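Local coordinates for NADPH-quinone reductase (Pediococcus pentosaceus ATCC 25745, PDB 3HA2), which probably transfers electrons from NAD(P)H to quinones through a bound FMN, its modelled part being the flavodoxin-like domain of a longer protein, at residues Leu57-Tyr62 against Ile97-Gly102; Lys22-Asn27 against Val158-Tyr163. All blocks are in the same frame, centred on the assembly; numbering follows the deposited sequence.

Contact 1. Residues Leu57-Tyr62 against Ile97-Gly102; sequences LEFPLY and IVVSTG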
loop_
_atom_site.group_PDB
_atom_site.type_symbol
_atom_site.label_atom_id
_atom_site.label_comp_id
_atom_site.label_asym_id
_atom_site.label_seq_id
_atom_site.Cartn_x
_atom_site.Cartn_y
_atom_site.Cartn_z
ATOM N N LEU A 57 4.819 10.636 7.881
ATOM C CA LEU A 57 3.652 9.762 7.928
ATOM C C LEU A 57 3.915 8.719 8.984
ATOM O O LEU A 57 4.911 7.988 8.918
ATOM C CB LEU A 57 3.419 9.083 6.590
ATOM C CG LEU A 57 3.417 10.010 5.371
ATOM C CD1 LEU A 57 3.137 9.142 4.123
ATOM C CD2 LEU A 57 2.427 11.169 5.491
ATOM N N GLU A 58 3.010 8.660 9.952
ATOM C CA GLU A 58 3.182 7.839 11.153
ATOM C C GLU A 58 2.056 6.800 11.232
ATOM O O GLU A 58 0.865 7.139 11.431
ATOM C CB GLU A 58 3.181 8.753 12.385
ATOM C CG GLU A 58 3.340 8.030 13.699
ATOM C CD GLU A 58 3.805 8.933 14.811
ATOM O OE1 GLU A 58 4.543 9.914 14.543
ATOM O OE2 GLU A 58 3.439 8.644 15.969
ATOM N N PHE A 59 2.422 5.528 11.093
ATOM C CA PHE A 59 1.405 4.482 10.998
ATOM C C PHE A 59 1.917 3.101 11.409
ATOM O O PHE A 59 3.123 2.852 11.376
ATOM C CB PHE A 59 0.870 4.434 9.554
ATOM C CG PHE A 59 1.948 4.191 8.492
ATOM C CD1 PHE A 59 2.632 5.256 7.886
ATOM C CD2 PHE A 59 2.277 2.891 8.108
ATOM C CE1 PHE A 59 3.628 5.025 6.914
ATOM C CE2 PHE A 59 3.264 2.650 7.130
ATOM C CZ PHE A 59 3.936 3.722 6.532
ATOM N N PRO A 60 0.995 2.198 11.778
ATOM C CA PRO A 60 1.358 0.794 12.003
ATOM C C PRO A 60 1.410 0.020 10.693
ATOM O O PRO A 60 0.656 0.298 9.754
ATOM C CB PRO A 60 0.225 0.289 12.888
ATOM C CG PRO A 60 -0.966 1.083 12.450
ATOM C CD PRO A 60 -0.432 2.455 12.063
ATOM N N LEU A 61 2.300 -0.953 10.629
ATOM C CA LEU A 61 2.439 -1.753 9.426
ATOM C C LEU A 61 1.319 -2.820 9.431
ATOM O O LEU A 61 1.213 -3.632 10.364
ATOM C CB LEU A 61 3.832 -2.389 9.414
ATOM C CG LEU A 61 4.283 -3.087 8.143
ATOM C CD1 LEU A 61 4.627 -2.040 7.088
ATOM C CD2 LEU A 61 5.466 -4.032 8.413
ATOM N N TYR A 62 0.456 -2.772 8.422
ATOM C CA TYR A 62 -0.651 -3.724 8.296
ATOM C C TYR A 62 -0.408 -4.487 6.997
ATOM O O TYR A 62 -0.391 -3.881 5.923
ATOM C CB TYR A 62 -1.981 -2.968 8.190
ATOM C CG TYR A 62 -2.557 -2.448 9.497
ATOM C CD1 TYR A 62 -1.838 -2.534 10.681
ATOM C CD2 TYR A 62 -3.828 -1.871 9.537
ATOM C CE1 TYR A 62 -2.345 -2.072 11.877
ATOM C CE2 TYR A 62 -4.352 -1.405 10.745
ATOM C CZ TYR A 62 -3.587 -1.503 11.902
ATOM O OH TYR A 62 -4.053 -1.046 13.115
ATOM N N ILE A 97 8.945 8.750 7.434
ATOM C CA ILE A 97 8.051 7.642 7.737
ATOM C C ILE A 97 8.386 7.149 9.131
ATOM O O ILE A 97 9.548 6.794 9.410
ATOM C CB ILE A 97 8.256 6.475 6.718
ATOM C CG1 ILE A 97 7.982 6.941 5.274
ATOM C CG2 ILE A 97 7.416 5.232 7.140
ATOM C CD1 ILE A 97 6.543 7.311 4.981
ATOM N N VAL A 98 7.398 7.161 10.024
ATOM C CA VAL A 98 7.539 6.502 11.335
ATOM C C VAL A 98 6.602 5.294 11.312
ATOM O O VAL A 98 5.393 5.450 11.475
ATOM C CB VAL A 98 7.206 7.455 12.506
ATOM C CG1 VAL A 98 7.339 6.717 13.880
ATOM C CG2 VAL A 98 8.156 8.673 12.464
ATOM N N VAL A 99 7.164 4.103 11.065
ATOM C CA VAL A 99 6.357 2.898 10.864
ATOM C C VAL A 99 6.547 1.923 12.013
ATOM O O VAL A 99 7.669 1.567 12.350
ATOM C CB VAL A 99 6.635 2.222 9.468
ATOM C CG1 VAL A 99 8.144 1.905 9.262
ATOM C CG2 VAL A 99 5.776 0.980 9.298
ATOM N N SER A 100 5.449 1.532 12.650
ATOM C CA SER A 100 5.561 0.669 13.815
ATOM C C SER A 100 5.119 -0.747 13.454
ATOM O O SER A 100 4.240 -0.938 12.589
ATOM C CB SER A 100 4.784 1.255 15.002
ATOM O OG SER A 100 3.418 1.349 14.689
ATOM N N THR A 101 5.777 -1.734 14.058
ATOM C CA THR A 101 5.451 -3.134 13.803
ATOM C C THR A 101 5.383 -3.873 15.146
ATOM O O THR A 101 6.019 -3.469 16.089
ATOM C CB THR A 101 6.504 -3.848 12.891
ATOM O OG1 THR A 101 7.598 -4.322 13.684
ATOM C CG2 THR A 101 7.042 -2.940 11.804
ATOM N N GLY A 102 4.585 -4.933 15.209
ATOM C CA GLY A 102 4.562 -5.835 16.353
ATOM C C GLY A 102 5.569 -6.973 16.200
ATOM O O GLY A 102 5.647 -7.857 17.056
#

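Contact 2. Residues Lys22-Asn27 against Val158-Tyr163; sequences KAAIEN and VAYQQY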
loop_
_atom_site.group_PDB
_atom_site.type_symbol
_atom_site.label_atom_id
_atom_site.label_comp_id
_atom_site.label_asym_id
_atom_site.label_seq_id
_atom_site.Cartn_x
_atom_site.Cartn_y
_atom_site.Cartn_z
ATOM N N LYS A 22 2.980 11.331 20.933
ATOM C CA LYS A 22 2.357 12.641 21.024
ATOM C C LYS A 22 3.016 13.392 22.175
ATOM O O LYS A 22 3.445 14.539 22.013
ATOM C CB LYS A 22 0.836 12.501 21.221
ATOM C CG LYS A 22 0.035 13.807 21.287
ATOM C CD LYS A 22 -1.408 13.496 21.724
ATOM C CE LYS A 22 -2.402 14.601 21.429
ATOM N NZ LYS A 22 -2.039 15.909 22.042
ATOM N N ALA A 23 3.139 12.734 23.331
ATOM C CA ALA A 23 3.727 13.388 24.496
ATOM C C ALA A 23 5.160 13.842 24.225
ATOM O O ALA A 23 5.597 14.856 24.759
ATOM C CB ALA A 23 3.671 12.482 25.735
ATOM N N ALA A 24 5.870 13.096 23.376
ATOM C CA ALA A 24 7.285 13.349 23.111
ATOM C C ALA A 24 7.542 14.632 22.320
ATOM O O ALA A 24 8.617 15.230 22.422
ATOM C CB ALA A 24 7.912 12.152 22.404
ATOM N N ILE A 25 6.560 15.053 21.528
ATOM C CA ILE A 25 6.700 16.258 20.716
ATOM C C ILE A 25 5.765 17.389 21.174
ATOM O O ILE A 25 5.683 18.432 20.531
ATOM C CB ILE A 25 6.553 15.949 19.187
ATOM C CG1 ILE A 25 5.253 15.185 18.886
ATOM C CG2 ILE A 25 7.774 15.150 18.694
ATOM C CD1 ILE A 25 4.041 16.059 18.668
ATOM N N GLU A 26 5.093 17.182 22.305
ATOM C CA GLU A 26 4.134 18.165 22.822
ATOM C C GLU A 26 4.720 19.545 23.081
ATOM O O GLU A 26 4.001 20.538 23.039
ATOM C CB GLU A 26 3.424 17.643 24.073
ATOM C CG GLU A 26 2.077 17.015 23.746
ATOM C CD GLU A 26 1.416 16.345 24.939
ATOM O OE1 GLU A 26 1.905 16.510 26.085
ATOM O OE2 GLU A 26 0.398 15.649 24.713
ATOM N N ASN A 27 6.023 19.608 23.327
ATOM C CA ASN A 27 6.668 20.865 23.673
ATOM C C ASN A 27 7.297 21.611 22.503
ATOM O O ASN A 27 7.775 22.735 22.671
ATOM C CB ASN A 27 7.705 20.637 24.777
ATOM C CG ASN A 27 7.106 19.954 25.996
ATOM O OD1 ASN A 27 7.670 18.993 26.521
ATOM N ND2 ASN A 27 5.948 20.435 26.437
ATOM N N VAL A 158 13.603 9.813 22.036
ATOM C CA VAL A 158 14.598 10.840 21.687
ATOM C C VAL A 158 14.945 10.849 20.189
ATOM O O VAL A 158 15.066 11.916 19.576
ATOM C CB VAL A 158 15.907 10.664 22.524
ATOM C CG1 VAL A 158 16.977 11.639 22.071
ATOM C CG2 VAL A 158 15.624 10.851 24.011
ATOM N N ALA A 159 15.108 9.665 19.599
ATOM C CA ALA A 159 15.332 9.551 18.155
ATOM C C ALA A 159 14.133 10.127 17.406
ATOM O O ALA A 159 14.289 10.812 16.396
ATOM C CB ALA A 159 15.583 8.088 17.747
ATOM N N TYR A 160 12.942 9.850 17.925
ATOM C CA TYR A 160 11.697 10.371 17.347
ATOM C C TYR A 160 11.630 11.902 17.389
ATOM O O TYR A 160 11.286 12.553 16.390
ATOM C CB TYR A 160 10.510 9.746 18.085
ATOM C CG TYR A 160 9.145 10.232 17.630
ATOM C CD1 TYR A 160 8.634 9.876 16.377
ATOM C CD2 TYR A 160 8.361 11.035 18.466
ATOM C CE1 TYR A 160 7.368 10.320 15.963
ATOM C CE2 TYR A 160 7.098 11.485 18.061
ATOM C CZ TYR A 160 6.610 11.124 16.814
ATOM O OH TYR A 160 5.351 11.543 16.432
ATOM N N GLN A 161 12.006 12.476 18.533
ATOM C CA GLN A 161 12.093 13.932 18.675
ATOM C C GLN A 161 13.052 14.552 17.661
ATOM O O GLN A 161 12.731 15.562 17.043
ATOM C CB GLN A 161 12.531 14.322 20.091
ATOM C CG GLN A 161 11.490 14.087 21.153
ATOM C CD GLN A 161 12.039 14.335 22.549
ATOM O OE1 GLN A 161 13.254 14.252 22.777
ATOM N NE2 GLN A 161 11.147 14.635 23.494
ATOM N N GLN A 162 14.223 13.943 17.497
ATOM C CA GLN A 162 15.205 14.390 16.503
ATOM C C GLN A 162 14.656 14.267 15.087
ATOM O O GLN A 162 14.823 15.169 14.256
ATOM C CB GLN A 162 16.488 13.570 16.625
ATOM C CG GLN A 162 17.231 13.812 17.941
ATOM C CD GLN A 162 17.585 15.276 18.108
ATOM O OE1 GLN A 162 18.347 15.837 17.312
ATOM N NE2 GLN A 162 17.019 15.911 19.133
ATOM N N TYR A 163 13.980 13.148 14.839
ATOM C CA TYR A 163 13.381 12.862 13.535
ATOM C C TYR A 163 12.395 13.959 13.140
ATOM O O TYR A 163 12.380 14.407 11.999
ATOM C CB TYR A 163 12.710 11.485 13.558
ATOM C CG TYR A 163 12.450 10.896 12.175
ATOM C CD1 TYR A 163 13.512 10.488 11.360
ATOM C CD2 TYR A 163 11.140 10.748 11.684
ATOM C CE1 TYR A 163 13.282 9.942 10.079
ATOM C CE2 TYR A 163 10.904 10.194 10.404
ATOM C CZ TYR A 163 11.982 9.799 9.621
ATOM O OH TYR A 163 11.751 9.270 8.362
#

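Contact 1. Residues Leu57-Tyr62 against Ile97-Gly102
Strands 57-60 and 97-101 run side by side in the same direction, 10° apart, as adjacent members of the parallel sheet of a flavodoxin-like fold. Four backbone bonds tie them: V98 N to L57 O, F59 N to V98 O, S100 N to F59 O, and L61 N to S100 O at 2.8 Å. The carbonyls of V98 and S100 receive their N-H almost along the C=O axis, whereas S100 N meets F59 O in the carbonyl plane at a C=O...N angle of 148°.

The tight part lies on the face carrying L57, F59, I97 and V99. F59 holds CG in the crowded position between backbone N and carbonyl carbon (chi1 57°), which lays its ring alongside the neighbouring strand. There CE1 and CZ meet I97 CG2, while CE2 comes 3.7 Å from V99 CG2; both methyls approach the ring obliquely. CD1 of I97 crosses to L57 CB at 3.9 Å. An alanine in place of F59 would probably leave I97 and V99 without their shared aromatic neighbour and loosen this layer.

Toward the C-terminal ends the contact opens to solvent, though L61, partly exposed, still lays CB and CD1 against V99 CG2 and sends CD2 to T101 CG2 at 3.9 Å. On the face of E58 and V98, the partly exposed S100 sets OG 3.4 Å from P60 CA, and a sulfate ion lies about 6 Å from the serine side chain.

Strand 3-7 flanks L57 and E58, and strand 135-143 flanks I97, V98 and V99, so neither strand of the pair is at an edge of the sheet within the chain. Helix 123-131 covers L57 and I97 through F125, and helix 150-165 lies over the face of E58, whose OE1 bonds Y160 OH.

Contact 2. Residues Lys22-Asn27 against Val158-Tyr163
Y160, A24 and Q161 carry most of the surface that helix 18-25, near its C-terminal end, buries against helix 150-165, with I25 close behind them. The CA atoms of I25 and Q161, the nearest such pair across the segments, are 6.2 Å apart.

Y160 has CG anti to the backbone N (chi1 178°), and its ring reaches out from its own helix toward the other. CB of A24 sits at the ring's edge, near its plane, 4.1 Å from CD2. I25 crosses the tyrosine obliquely and brings CG2 to 3.8 Å from CE2. The two aliphatic groups thus meet neighbouring atoms along one side of the ring.

Q161 makes the polar link. CG stands anti to the carbonyl carbon (chi1 -71°) and the chain is extended beyond it, carrying the amide across to A24 O. NE2 donates to A24 O at 2.8 Å with an N-H...O angle of 160°. The donor lies in the carbonyl plane on a lone pair of A24 O, and the acceptor is close to the amide plane of Q161. CG of the same side chain rests 3.3 Å from A24 O, so methylene and amide together line this oxygen.

W33 of strand 31-35, an edge strand within this chain, packs on both I25 and Y160 and so joins the helix pair to the sheet; F21, on helix 18-25 itself, meets the Y160 ring edge-to-face. Y160 OH passes beyond the interface to bond E58 OE1.

Chemically, a neutral side-chain amide satisfies a main-chain carbonyl near a helix end, where such oxygens tend to lack an intrahelical donor. The interface therefore combines one well-directed bond with aliphatic-aromatic packing and involves no salt bridge between the two segments.

Contact 1 is a strand pair within the sheet and contact 2 a helix pair layered over one of its faces; their centres lie 16 Å apart. Helix 150-165 connects them through two tyrosines. Y160 OH probably hydrogen-bonds E58 OE1 at 2.6 Å, and Y163 OH probably bonds I97 N at 3.0 Å. Between these polar links V98 CG2 packs against both rings, 3.7 Å from Y163 CD2 and 3.9 Å from Y160 CE1. The C-terminal strand ends of contact 1 lie where flavodoxin-like folds usually bind FMN, and the sulfate ion near S100, though probably from the crystallisation liquor, may mark a pocket there.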